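Acyl-CoA dehydrogenase (Geobacillus kaustophilus, PDB 2PG0) is an FAD-dependent acyl-CoA dehydrogenase that probably introduces a double bond at the alpha-beta position of thioester-bound acyl chains. Local coordinates at residues T99-I102 with A103-T107; E109-Q112 with K113-K117; K224-A227 with Y228-L231; E234-G237 with F238-M242; I309-M313 with A314-I318. All coordinates share one frame; numbering follows the deposited sequence.

Contact 1: residues T99-I102 with A103-T107; sequences TPYI and ASYGT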
loop_
_atom_site.group_PDB
_atom_site.type_symbol
_atom_site.label_atom_id
_atom_site.label_comp_id
_atom_site.label_asym_id
_atom_site.label_seq_id
_atom_site.Cartn_x
_atom_site.Cartn_y
_atom_site.Cartn_z
ATOM N N THR A 99 24.100 -25.935 14.939
ATOM C CA THR A 99 24.361 -27.255 15.524
ATOM C C THR A 99 23.626 -28.414 14.823
ATOM O O THR A 99 24.186 -29.503 14.741
ATOM C CB THR A 99 24.160 -27.287 17.061
ATOM O OG1 THR A 99 22.807 -26.959 17.379
ATOM C CG2 THR A 99 25.077 -26.288 17.726
ATOM N N PRO A 100 22.385 -28.195 14.311
ATOM C CA PRO A 100 21.809 -29.248 13.464
ATOM C C PRO A 100 22.682 -29.736 12.293
ATOM O O PRO A 100 22.539 -30.891 11.888
ATOM C CB PRO A 100 20.519 -28.610 12.945
ATOM C CG PRO A 100 20.108 -27.707 14.054
ATOM C CD PRO A 100 21.416 -27.091 14.499
ATOM N N TYR A 101 23.568 -28.897 11.759
ATOM C CA TYR A 101 24.484 -29.366 10.709
ATOM C C TYR A 101 25.396 -30.470 11.242
ATOM O O TYR A 101 25.626 -31.474 10.565
ATOM C CB TYR A 101 25.350 -28.235 10.157
ATOM C CG TYR A 101 24.666 -27.315 9.169
ATOM C CD1 TYR A 101 23.890 -26.248 9.607
ATOM C CD2 TYR A 101 24.825 -27.496 7.793
ATOM C CE1 TYR A 101 23.275 -25.381 8.703
ATOM C CE2 TYR A 101 24.214 -26.642 6.879
ATOM C CZ TYR A 101 23.445 -25.584 7.343
ATOM O OH TYR A 101 22.838 -24.729 6.453
ATOM N N ILE A 102 25.920 -30.257 12.449
ATOM C CA ILE A 102 26.805 -31.222 13.120
ATOM C C ILE A 102 26.055 -32.538 13.383
ATOM O O ILE A 102 26.567 -33.617 13.085
ATOM C CB ILE A 102 27.426 -30.631 14.430
ATOM C CG1 ILE A 102 28.280 -29.394 14.115
ATOM C CG2 ILE A 102 28.270 -31.693 15.191
ATOM C CD1 ILE A 102 28.660 -28.551 15.341
ATOM N N ALA A 103 24.834 -32.445 13.906
ATOM C CA ALA A 103 24.034 -33.634 14.190
ATOM C C ALA A 103 23.635 -34.394 12.922
ATOM O O ALA A 103 23.678 -35.627 12.899
ATOM C CB ALA A 103 22.807 -33.270 15.003
ATOM N N SER A 104 23.252 -33.664 11.876
ATOM C CA SER A 104 22.788 -34.284 10.634
ATOM C C SER A 104 23.907 -34.878 9.781
ATOM O O SER A 104 23.744 -35.960 9.211
ATOM C CB SER A 104 21.987 -33.289 9.790
ATOM O OG SER A 104 20.722 -33.052 10.371
ATOM N N TYR A 105 25.031 -34.172 9.695
ATOM C CA TYR A 105 26.074 -34.509 8.720
ATOM C C TYR A 105 27.405 -34.915 9.327
ATOM O O TYR A 105 28.325 -35.304 8.603
ATOM C CB TYR A 105 26.289 -33.341 7.751
ATOM C CG TYR A 105 25.005 -32.796 7.173
ATOM C CD1 TYR A 105 24.160 -33.605 6.406
ATOM C CD2 TYR A 105 24.633 -31.468 7.388
ATOM C CE1 TYR A 105 22.968 -33.103 5.877
ATOM C CE2 TYR A 105 23.451 -30.957 6.859
ATOM C CZ TYR A 105 22.629 -31.777 6.108
ATOM O OH TYR A 105 21.464 -31.269 5.590
ATOM N N GLY A 106 27.513 -34.814 10.648
ATOM C CA GLY A 106 28.742 -35.165 11.329
ATOM C C GLY A 106 28.918 -36.667 11.444
ATOM O O GLY A 106 27.935 -37.423 11.486
ATOM N N THR A 107 30.177 -37.096 11.487
ATOM C CA THR A 107 30.512 -38.473 11.829
ATOM C C THR A 107 30.278 -38.667 13.330
ATOM O O THR A 107 30.158 -37.697 14.079
ATOM C CB THR A 107 31.990 -38.791 11.520
ATOM O OG1 THR A 107 32.837 -37.972 12.338
ATOM C CG2 THR A 107 32.312 -38.549 10.046
#
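Tyr101 and Tyr105 lie one helical turn apart and meet through their rings. CD2 of Tyr101 lies 3.8 Å from CE2 of Tyr105, and the two side chains cross at a slant. The Tyr105 ring also has CB of its neighbour Ser104 over its centre on one face. Its CG is anti to its own carbonyl carbon (chi1 -49°), which turns the ring back along the helix, with CD2 3.3 Å from the carbonyl O of Tyr101. With a serine in place of Tyr105, the Tyr101 ring and Tyr240 would probably both lose their aromatic neighbour here. The polar contacts follow the backbone. Ala103 N bonds Thr99 O at 3.1 Å, and Tyr105 N bonds Tyr101 O at 2.9 Å. Pro100 O takes Ser104 N at 2.9 Å and, weakly, Ser104 OG; that hydroxyl also bonds Lys244 NZ. Gly106 N closes the series on Ile102 O at 2.9 Å, a bent bond from above the carbonyl plane. This is the C-terminal turn of helix 89-105 in the N-terminal domain, and Tyr101 packs there against Ile127, an FAD-binding residue.

Contact 2: residues E109-Q112 with K113-K117; sequences EQKQ and KWLPK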
loop_
_atom_site.group_PDB
_atom_site.type_symbol
_atom_site.label_atom_id
_atom_site.label_comp_id
_atom_site.label_asym_id
_atom_site.label_seq_id
_atom_site.Cartn_x
_atom_site.Cartn_y
_atom_site.Cartn_z
ATOM N N GLU A 109 32.432 -39.575 15.487
ATOM C CA GLU A 109 33.582 -38.933 16.117
ATOM C C GLU A 109 33.368 -37.419 16.256
ATOM O O GLU A 109 33.621 -36.848 17.313
ATOM C CB GLU A 109 34.867 -39.225 15.328
ATOM C CG GLU A 109 35.334 -40.698 15.363
ATOM C CD GLU A 109 34.420 -41.672 14.598
ATOM O OE1 GLU A 109 33.804 -41.276 13.577
ATOM O OE2 GLU A 109 34.326 -42.850 15.026
ATOM N N GLN A 110 32.880 -36.786 15.191
ATOM C CA GLN A 110 32.631 -35.337 15.191
ATOM C C GLN A 110 31.525 -34.945 16.164
ATOM O O GLN A 110 31.655 -33.962 16.893
ATOM C CB GLN A 110 32.293 -34.843 13.782
ATOM C CG GLN A 110 33.515 -34.693 12.884
ATOM C CD GLN A 110 33.151 -34.410 11.438
ATOM O OE1 GLN A 110 32.063 -34.758 10.977
ATOM N NE2 GLN A 110 34.073 -33.785 10.710
ATOM N N LYS A 111 30.447 -35.723 16.175
ATOM C CA LYS A 111 29.322 -35.483 17.077
ATOM C C LYS A 111 29.760 -35.626 18.535
ATOM O O LYS A 111 29.446 -34.780 19.375
ATOM C CB LYS A 111 28.155 -36.418 16.746
ATOM C CG LYS A 111 27.526 -36.145 15.380
ATOM C CD LYS A 111 26.261 -36.953 15.129
ATOM C CE LYS A 111 26.571 -38.406 14.760
ATOM N NZ LYS A 111 25.394 -39.108 14.153
ATOM N N GLN A 112 30.522 -36.684 18.815
ATOM C CA GLN A 112 31.051 -36.929 20.153
ATOM C C GLN A 112 31.974 -35.795 20.605
ATOM O O GLN A 112 31.920 -35.371 21.755
ATOM C CB GLN A 112 31.785 -38.279 20.195
ATOM C CG GLN A 112 32.206 -38.728 21.588
ATOM C CD GLN A 112 31.034 -38.825 22.552
ATOM O OE1 GLN A 112 30.066 -39.543 22.302
ATOM N NE2 GLN A 112 31.121 -38.102 23.659
ATOM N N LYS A 113 32.799 -35.302 19.684
ATOM C CA LYS A 113 33.750 -34.233 19.978
ATOM C C LYS A 113 33.086 -32.877 20.221
ATOM O O LYS A 113 33.551 -32.103 21.060
ATOM C CB LYS A 113 34.781 -34.108 18.849
ATOM C CG LYS A 113 35.924 -33.155 19.169
ATOM C CD LYS A 113 37.164 -33.461 18.351
ATOM C CE LYS A 113 37.259 -32.580 17.131
ATOM N NZ LYS A 113 38.686 -32.439 16.714
ATOM N N TRP A 114 32.008 -32.590 19.490
ATOM C CA TRP A 114 31.448 -31.232 19.479
ATOM C C TRP A 114 30.112 -31.033 20.196
ATOM O O TRP A 114 29.936 -30.038 20.908
ATOM C CB TRP A 114 31.378 -30.688 18.044
ATOM C CG TRP A 114 32.728 -30.438 17.434
ATOM C CD1 TRP A 114 33.838 -29.946 18.062
ATOM C CD2 TRP A 114 33.101 -30.644 16.065
ATOM N NE1 TRP A 114 34.880 -29.849 17.173
ATOM C CE2 TRP A 114 34.456 -30.271 15.940
ATOM C CE3 TRP A 114 32.421 -31.117 14.933
ATOM C CZ2 TRP A 114 35.153 -30.350 14.723
ATOM C CZ3 TRP A 114 33.111 -31.194 13.722
ATOM C CH2 TRP A 114 34.465 -30.815 13.632
ATOM N N LEU A 115 29.180 -31.960 20.014
ATOM C CA LEU A 115 27.824 -31.782 20.549
ATOM C C LEU A 115 27.699 -31.584 22.069
ATOM O O LEU A 115 26.954 -30.708 22.503
ATOM C CB LEU A 115 26.863 -32.861 20.046
ATOM C CG LEU A 115 26.531 -32.816 18.551
ATOM C CD1 LEU A 115 25.561 -33.928 18.219
ATOM C CD2 LEU A 115 25.964 -31.452 18.126
ATOM N N PRO A 116 28.421 -32.385 22.888
ATOM C CA PRO A 116 28.312 -32.134 24.332
ATOM C C PRO A 116 28.614 -30.689 24.750
ATOM O O PRO A 116 27.889 -30.128 25.576
ATOM C CB PRO A 116 29.331 -33.112 24.935
ATOM C CG PRO A 116 29.358 -34.242 23.954
ATOM C CD PRO A 116 29.307 -33.534 22.615
ATOM N N LYS A 117 29.648 -30.087 24.170
ATOM C CA LYS A 117 30.004 -28.712 24.518
ATOM C C LYS A 117 29.056 -27.660 23.916
ATOM O O LYS A 117 28.917 -26.561 24.456
ATOM C CB LYS A 117 31.462 -28.425 24.177
ATOM C CG LYS A 117 32.448 -29.032 25.170
ATOM C CD LYS A 117 33.870 -28.831 24.695
ATOM C CE LYS A 117 34.832 -29.742 25.443
ATOM N NZ LYS A 117 36.225 -29.573 24.929
#
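The Trp114 indole and the Gln110 side-chain amide are the flat groups here. They lie side by side and point the same way, with their planes 29° apart. The six-membered part of the indole does the touching: CZ3 of Trp114 is 3.6 Å from CG of Gln110 and 3.9 Å from its CD. The backbone O of Gln110 approaches the indole obliquely, 3.5 Å from CE3 of Trp114. Both residues have CG anti to their own carbonyl carbon (chi1 -78° for Gln110), and Gln110 then runs on extended beside the ring. One residue on, Lys111 and Leu115 also lie side by side, with CB of Lys111 3.9 Å from CD1 of Leu115. The backbone bonds run four residues back: Lys113 N to Glu109 O, Trp114 N to Gln110 O and Leu115 N to Lys111 O, until Pro116, which has no N-H to give and kinks the helix. CD of Pro116 sits 3.3 Å from Gln112 O. The polar ends find partners beyond the two segments. Gln110 NE2 bonds Leu230 O and its OE1 takes Thr107 N, while Trp114 NE1 bonds Glu193 OE2 and Lys111 NZ forms a salt bridge with Glu108. Across the contact the side chains meet mainly through carbon. The buried Gln110 amide is used at both ends, which probably fixes its rotation and keeps its aliphatic part against the indole.

Contact 3: residues K224-A227 with Y228-L231; sequences KVPA and YNLL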
loop_
_atom_site.group_PDB
_atom_site.type_symbol
_atom_site.label_atom_id
_atom_site.label_comp_id
_atom_site.label_asym_id
_atom_site.label_seq_id
_atom_site.Cartn_x
_atom_site.Cartn_y
_atom_site.Cartn_z
ATOM N N LYS A 224 45.046 -22.989 8.314
ATOM C CA LYS A 224 45.420 -24.403 8.327
ATOM C C LYS A 224 44.379 -25.204 9.104
ATOM O O LYS A 224 44.412 -25.254 10.336
ATOM C CB LYS A 224 46.819 -24.578 8.936
ATOM C CG LYS A 224 47.545 -25.838 8.490
ATOM C CD LYS A 224 48.865 -26.032 9.246
ATOM C CE LYS A 224 49.616 -27.277 8.765
ATOM N NZ LYS A 224 49.983 -27.204 7.313
ATOM N N VAL A 225 43.450 -25.814 8.375
ATOM C CA VAL A 225 42.327 -26.526 8.979
ATOM C C VAL A 225 42.476 -28.032 8.761
ATOM O O VAL A 225 42.603 -28.472 7.617
ATOM C CB VAL A 225 40.965 -26.040 8.396
ATOM C CG1 VAL A 225 39.795 -26.727 9.093
ATOM C CG2 VAL A 225 40.833 -24.528 8.513
ATOM N N PRO A 226 42.459 -28.829 9.853
ATOM C CA PRO A 226 42.548 -30.287 9.712
ATOM C C PRO A 226 41.495 -30.833 8.753
ATOM O O PRO A 226 40.342 -30.397 8.788
ATOM C CB PRO A 226 42.267 -30.798 11.133
ATOM C CG PRO A 226 42.672 -29.690 12.019
ATOM C CD PRO A 226 42.358 -28.423 11.268
ATOM N N ALA A 227 41.898 -31.778 7.905
ATOM C CA ALA A 227 40.990 -32.432 6.965
ATOM C C ALA A 227 39.849 -33.162 7.683
ATOM O O ALA A 227 38.767 -33.343 7.114
ATOM C CB ALA A 227 41.758 -33.392 6.076
ATOM N N TYR A 228 40.113 -33.577 8.924
ATOM C CA TYR A 228 39.119 -34.162 9.824
ATOM C C TYR A 228 37.875 -33.274 9.981
ATOM O O TYR A 228 36.783 -33.775 10.251
ATOM C CB TYR A 228 39.758 -34.400 11.204
ATOM C CG TYR A 228 38.792 -34.821 12.296
ATOM C CD1 TYR A 228 38.608 -36.170 12.604
ATOM C CD2 TYR A 228 38.067 -33.870 13.030
ATOM C CE1 TYR A 228 37.721 -36.564 13.609
ATOM C CE2 TYR A 228 37.174 -34.256 14.029
ATOM C CZ TYR A 228 37.013 -35.604 14.316
ATOM O OH TYR A 228 36.139 -36.003 15.303
ATOM N N ASN A 229 38.061 -31.963 9.821
ATOM C CA ASN A 229 37.000 -30.978 10.060
ATOM C C ASN A 229 36.012 -30.791 8.909
ATOM O O ASN A 229 35.093 -29.974 9.012
ATOM C CB ASN A 229 37.600 -29.625 10.448
ATOM C CG ASN A 229 38.103 -29.592 11.877
ATOM O OD1 ASN A 229 38.166 -30.616 12.550
ATOM N ND2 ASN A 229 38.465 -28.407 12.346
ATOM N N LEU A 230 36.215 -31.521 7.815
ATOM C CA LEU A 230 35.247 -31.549 6.724
ATOM C C LEU A 230 33.920 -32.102 7.226
ATOM O O LEU A 230 33.868 -33.172 7.836
ATOM C CB LEU A 230 35.756 -32.379 5.536
ATOM C CG LEU A 230 34.781 -32.537 4.358
ATOM C CD1 LEU A 230 34.554 -31.204 3.633
ATOM C CD2 LEU A 230 35.253 -33.605 3.380
ATOM N N LEU A 231 32.854 -31.350 6.981
ATOM C CA LEU A 231 31.516 -31.769 7.364
ATOM C C LEU A 231 30.799 -32.333 6.142
ATOM O O LEU A 231 30.497 -31.599 5.193
ATOM C CB LEU A 231 30.741 -30.588 7.969
ATOM C CG LEU A 231 29.479 -30.835 8.796
ATOM C CD1 LEU A 231 29.754 -31.727 10.006
ATOM C CD2 LEU A 231 28.904 -29.496 9.242
#
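Val225 and Asn229 meet where the chain turns out of strand 223-226. The valine sets CG1 anti to its backbone N (chi1 -176°), and this branch reaches CB of Asn229 at 3.9 Å. Their side chains cross at about a right angle. Asn229 instead has CG anti to its carbonyl carbon (chi1 -76°). Its amide thus lies alongside the Pro226 ring, pointing the same way, with ND2 4.0 Å from CD of Pro226. That ND2 is satisfied by Val191 O. Tyr228 takes the other course, with CG anti to N, and its ring leads away from the turn. OD1 of Asn229 lies in the plane of the Tyr228 ring, at its edge. Two backbone bonds close the 3-10 turn: Asn229 N to Pro226 O at 3.0 Å and Leu230 N to Ala227 O at 3.2 Å. Both donors sit well above the carbonyl planes, although the N-H of Leu230 points nearly straight at its oxygen (167°). The turn carries the chain from strand 223-226, paired with strand 151-161, to strand 230-231 at the end of the mixed sheet beside strand 187-193. Helix 108-120 packs on it, with Tyr228 against Glu109 and Lys113, and Asn229 against Trp114.

Contact 4: residues E234-G237 with F238-M242; sequences EGKG and FYYLM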
loop_
_atom_site.group_PDB
_atom_site.type_symbol
_atom_site.label_atom_id
_atom_site.label_comp_id
_atom_site.label_asym_id
_atom_site.label_seq_id
_atom_site.Cartn_x
_atom_site.Cartn_y
_atom_site.Cartn_z
ATOM N N GLU A 234 32.750 -33.775 0.195
ATOM C CA GLU A 234 33.278 -32.709 -0.654
ATOM C C GLU A 234 32.349 -32.458 -1.840
ATOM O O GLU A 234 31.867 -33.400 -2.465
ATOM C CB GLU A 234 34.675 -33.065 -1.164
ATOM C CG GLU A 234 35.814 -32.723 -0.211
ATOM C CD GLU A 234 37.170 -32.681 -0.906
ATOM O OE1 GLU A 234 37.368 -33.421 -1.897
ATOM O OE2 GLU A 234 38.041 -31.903 -0.466
ATOM N N GLY A 235 32.090 -31.188 -2.135
ATOM C CA GLY A 235 31.239 -30.823 -3.269
ATOM C C GLY A 235 29.739 -30.996 -3.070
ATOM O O GLY A 235 28.958 -30.782 -4.007
ATOM N N LYS A 236 29.328 -31.376 -1.860
ATOM C CA LYS A 236 27.901 -31.498 -1.534
ATOM C C LYS A 236 27.433 -30.390 -0.588
ATOM O O LYS A 236 26.274 -30.381 -0.161
ATOM C CB LYS A 236 27.576 -32.873 -0.932
ATOM C CG LYS A 236 28.017 -34.077 -1.770
ATOM C CD LYS A 236 27.255 -34.189 -3.081
ATOM C CE LYS A 236 27.702 -35.414 -3.873
ATOM N NZ LYS A 236 27.065 -35.438 -5.227
ATOM N N GLY A 237 28.338 -29.463 -0.276
ATOM C CA GLY A 237 28.060 -28.377 0.666
ATOM C C GLY A 237 26.816 -27.568 0.347
ATOM O O GLY A 237 26.055 -27.211 1.251
ATOM N N PHE A 238 26.603 -27.285 -0.940
ATOM C CA PHE A 238 25.444 -26.503 -1.388
ATOM C C PHE A 238 24.132 -27.209 -1.061
ATOM O O PHE A 238 23.147 -26.559 -0.692
ATOM C CB PHE A 238 25.531 -26.211 -2.893
ATOM C CG PHE A 238 24.686 -25.042 -3.348
ATOM C CD1 PHE A 238 25.095 -23.730 -3.099
ATOM C CD2 PHE A 238 23.497 -25.255 -4.046
ATOM C CE1 PHE A 238 24.323 -22.647 -3.531
ATOM C CE2 PHE A 238 22.718 -24.184 -4.479
ATOM C CZ PHE A 238 23.130 -22.877 -4.225
ATOM N N TYR A 239 24.131 -28.536 -1.190
ATOM C CA TYR A 239 22.956 -29.354 -0.900
ATOM C C TYR A 239 22.585 -29.345 0.580
ATOM O O TYR A 239 21.407 -29.268 0.915
ATOM C CB TYR A 239 23.143 -30.790 -1.404
ATOM C CG TYR A 239 23.399 -30.851 -2.896
ATOM C CD1 TYR A 239 22.375 -30.596 -3.809
ATOM C CD2 TYR A 239 24.672 -31.132 -3.391
ATOM C CE1 TYR A 239 22.606 -30.631 -5.184
ATOM C CE2 TYR A 239 24.916 -31.171 -4.769
ATOM C CZ TYR A 239 23.876 -30.921 -5.655
ATOM O OH TYR A 239 24.106 -30.953 -7.012
ATOM N N TYR A 240 23.588 -29.418 1.453
ATOM C CA TYR A 240 23.352 -29.319 2.894
ATOM C C TYR A 240 22.732 -27.973 3.254
ATOM O O TYR A 240 21.782 -27.910 4.035
ATOM C CB TYR A 240 24.653 -29.520 3.684
ATOM C CG TYR A 240 25.398 -30.800 3.365
ATOM C CD1 TYR A 240 24.719 -32.007 3.175
ATOM C CD2 TYR A 240 26.786 -30.807 3.270
ATOM C CE1 TYR A 240 25.405 -33.181 2.884
ATOM C CE2 TYR A 240 27.483 -31.975 2.977
ATOM C CZ TYR A 240 26.787 -33.155 2.787
ATOM O OH TYR A 240 27.478 -34.308 2.499
ATOM N N LEU A 241 23.284 -26.906 2.683
ATOM C CA LEU A 241 22.785 -25.549 2.907
ATOM C C LEU A 241 21.329 -25.386 2.476
ATOM O O LEU A 241 20.504 -24.896 3.250
ATOM C CB LEU A 241 23.676 -24.513 2.210
ATOM C CG LEU A 241 25.133 -24.393 2.684
ATOM C CD1 LEU A 241 25.934 -23.511 1.738
ATOM C CD2 LEU A 241 25.235 -23.870 4.121
ATOM N N MET A 242 21.011 -25.815 1.254
ATOM C CA MET A 242 19.655 -25.641 0.718
ATOM C C MET A 242 18.641 -26.378 1.597
ATOM O O MET A 242 17.549 -25.862 1.868
ATOM C CB MET A 242 19.566 -26.092 -0.752
ATOM C CG MET A 242 20.302 -25.186 -1.773
ATOM S SD MET A 242 19.898 -23.406 -1.756
ATOM C CE MET A 242 21.358 -22.712 -0.980
HETATM O O HOH W 1 27.523 -28.543 -3.313
#
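Lys236 and Tyr240 make the close part of this contact, at the start of helix 237-273. The carbonyl O of Lys236 lies 3.5 Å above the plane of the Tyr240 ring, on one face and offset toward the rim. CB of Lys236 meets the far end of the same ring, 3.7 Å from Tyr240 OH. That hydroxyl bonds Glu233 N, so the ring is held at its tip as well. The same Lys236 O takes Tyr240 N at 3.3 Å, nearly along the C=O axis, and a weaker bond from Tyr239 N. Gly237 is buried. Its O accepts Leu241 N at 3.1 Å, and CG of Leu241 comes within 3.3 Å of that oxygen.

The other side is looser. Tyr239 and Lys236 are exposed and cross obliquely, with CD of Lys236 4.0 Å from CD2 of Tyr239. Lys236 bends at chi2 (-67°), which brings CD to that ring. CA of Lys236 lies in the plane of the Tyr239 ring, at its edge. A water bridges the first turn: it donates to Gly235 O at 2.7 Å and accepts from Phe238 N at 2.8 Å. Gly235 has positive phi, which favours glycine.

Strand 187-193 runs beside this helix start. Ile187 touches Phe238, and Leu189 touches both Tyr240 and Leu241. Helix 89-105 lies against the Tyr240 ring, and Leu241 packs on the FAD-binding residue Met129.

Contact 5: residues I309-M313 with A314-I318; sequences IEEHM and AGKQI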
loop_
_atom_site.group_PDB
_atom_site.type_symbol
_atom_site.label_atom_id
_atom_site.label_comp_id
_atom_site.label_asym_id
_atom_site.label_seq_id
_atom_site.Cartn_x
_atom_site.Cartn_y
_atom_site.Cartn_z
ATOM N N ILE A 309 4.938 -24.457 11.228
ATOM C CA ILE A 309 5.601 -25.216 12.313
ATOM C C ILE A 309 5.073 -26.661 12.361
ATOM O O ILE A 309 5.857 -27.607 12.356
ATOM C CB ILE A 309 5.459 -24.508 13.699
ATOM C CG1 ILE A 309 6.336 -23.250 13.755
ATOM C CG2 ILE A 309 5.814 -25.459 14.857
ATOM C CD1 ILE A 309 5.950 -22.279 14.876
ATOM N N GLU A 310 3.750 -26.819 12.362
ATOM C CA GLU A 310 3.115 -28.143 12.373
ATOM C C GLU A 310 3.567 -29.025 11.204
ATOM O O GLU A 310 3.971 -30.174 11.413
ATOM C CB GLU A 310 1.584 -28.016 12.401
ATOM C CG GLU A 310 1.027 -27.457 13.709
ATOM C CD GLU A 310 -0.462 -27.149 13.632
ATOM O OE1 GLU A 310 -1.111 -27.564 12.645
ATOM O OE2 GLU A 310 -0.984 -26.479 14.556
ATOM N N GLU A 311 3.510 -28.482 9.985
ATOM C CA GLU A 311 4.013 -29.170 8.785
ATOM C C GLU A 311 5.483 -29.582 8.923
ATOM O O GLU A 311 5.857 -30.719 8.613
ATOM C CB GLU A 311 3.868 -28.276 7.549
ATOM C CG GLU A 311 2.458 -28.111 7.038
ATOM C CD GLU A 311 1.855 -29.411 6.553
ATOM O OE1 GLU A 311 2.103 -29.802 5.382
ATOM O OE2 GLU A 311 1.122 -30.029 7.348
ATOM N N HIS A 312 6.309 -28.642 9.380
ATOM C CA HIS A 312 7.732 -28.877 9.600
ATOM C C HIS A 312 7.956 -30.043 10.568
ATOM O O HIS A 312 8.734 -30.952 10.284
ATOM C CB HIS A 312 8.385 -27.608 10.148
ATOM C CG HIS A 312 9.874 -27.684 10.249
ATOM N ND1 HIS A 312 10.679 -27.987 9.172
ATOM C CD2 HIS A 312 10.706 -27.476 11.295
ATOM C CE1 HIS A 312 11.943 -27.972 9.554
ATOM N NE2 HIS A 312 11.986 -27.668 10.838
ATOM N N MET A 313 7.246 -30.014 11.693
ATOM C CA MET A 313 7.380 -31.033 12.737
ATOM C C MET A 313 6.903 -32.416 12.275
ATOM O O MET A 313 7.399 -33.444 12.752
ATOM C CB MET A 313 6.663 -30.582 14.017
ATOM C CG MET A 313 7.361 -29.421 14.752
ATOM S SD MET A 313 6.578 -28.911 16.305
ATOM C CE MET A 313 6.845 -30.390 17.310
ATOM N N ALA A 314 5.953 -32.427 11.339
ATOM C CA ALA A 314 5.452 -33.660 10.724
ATOM C C ALA A 314 6.416 -34.248 9.683
ATOM O O ALA A 314 6.138 -35.307 9.105
ATOM C CB ALA A 314 4.076 -33.407 10.100
ATOM N N GLY A 315 7.539 -33.566 9.446
ATOM C CA GLY A 315 8.570 -34.041 8.523
ATOM C C GLY A 315 8.260 -33.758 7.063
ATOM O O GLY A 315 8.824 -34.384 6.165
ATOM N N LYS A 316 7.370 -32.804 6.815
ATOM C CA LYS A 316 6.987 -32.474 5.443
ATOM C C LYS A 316 7.886 -31.391 4.834
ATOM O O LYS A 316 8.398 -30.516 5.541
ATOM C CB LYS A 316 5.507 -32.096 5.371
ATOM C CG LYS A 316 4.578 -33.261 5.711
ATOM C CD LYS A 316 3.255 -32.775 6.276
ATOM C CE LYS A 316 2.323 -33.931 6.613
ATOM N NZ LYS A 316 1.592 -34.402 5.408
ATOM N N GLN A 317 8.092 -31.488 3.522
ATOM C CA GLN A 317 8.901 -30.537 2.769
ATOM C C GLN A 317 8.018 -29.352 2.390
ATOM O O GLN A 317 7.099 -29.497 1.568
ATOM C CB GLN A 317 9.469 -31.214 1.511
ATOM C CG GLN A 317 10.682 -30.513 0.895
ATOM C CD GLN A 317 10.808 -30.748 -0.607
ATOM O OE1 GLN A 317 10.560 -31.854 -1.105
ATOM N NE2 GLN A 317 11.198 -29.703 -1.337
ATOM N N ILE A 318 8.298 -28.193 2.987
ATOM C CA ILE A 318 7.485 -26.977 2.805
ATOM C C ILE A 318 8.317 -25.733 2.439
ATOM O O ILE A 318 8.199 -24.665 3.050
ATOM C CB ILE A 318 6.571 -26.713 4.034
ATOM C CG1 ILE A 318 7.331 -27.025 5.328
ATOM C CG2 ILE A 318 5.285 -27.557 3.929
ATOM C CD1 ILE A 318 6.691 -26.519 6.570
HETATM O O HOH W 2 10.277 -31.330 8.093
#
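Glu311 meets Ile318 and Lys316 as the chain leaves helix 285-313. Its CB lies 3.5 Å from CD1 of Ile318, with CG2 of Ile318 a little farther off. CG stands anti to the carbonyl carbon, and the chain then bends at chi2 (-64°), which carries the carboxylate over to the lysine. CD of Glu311 is 3.7 Å from CD of Lys316. At the tip, OE1 comes to 3.3 Å from the same lysine carbon, and OE2 lies near it too. The charged ends do not touch: OE1 of Glu311 is 4.6 Å from NZ of Lys316. The salt bridge of OE2 is with Arg307, one turn back. Cut back to an alanine, Glu311 would keep its CB beside Ile318, but Arg307 is likely to lose its salt-bridge mate and the Lys316 methylenes the carboxylate they lie against.

The backbone ends the helix in a Schellman motif. Lys316 N bonds Glu311 O at 3.1 Å, Gly315 N bonds His312 O at 3.0 Å, and Gly315 has the positive phi of the motif. His312 O also takes a water at 2.7 Å, which donates a longer bond to Lys316 O. Ile318 has CG1 between N and the carbonyl carbon (chi1 40°), and its CD1 reaches back over the last turn to His312 N.

The turn joins helix 285-313 to helix 319-343 in the C-terminal domain. Helix 237-273 lies alongside: Gln246 and Gln247 bond the two ring nitrogens of His312. Met313 packs on Phe71 and Ala72 of helix 71-84.

The contacts follow one another in order along the chain. Contacts 1 and 2 lie on successive helices, 89-105 and 108-120, of the N-terminal domain, with centres 9 Å apart. Contact 3 touches both, and contact 2 holds its turn by a side-chain hydrogen bond. Contact 4 follows strand 230-231, opens helix 237-273 and meets contact 1 through their tyrosine rings, centres 13 Å apart. These four thus join the N-terminal helices, the beta strands and the first C-terminal helix, with contacts 1 and 4 next to FAD-binding residues. Contact 5 shares the C-terminal domain with contact 4 but stands apart, nearest atoms about 8 Å away.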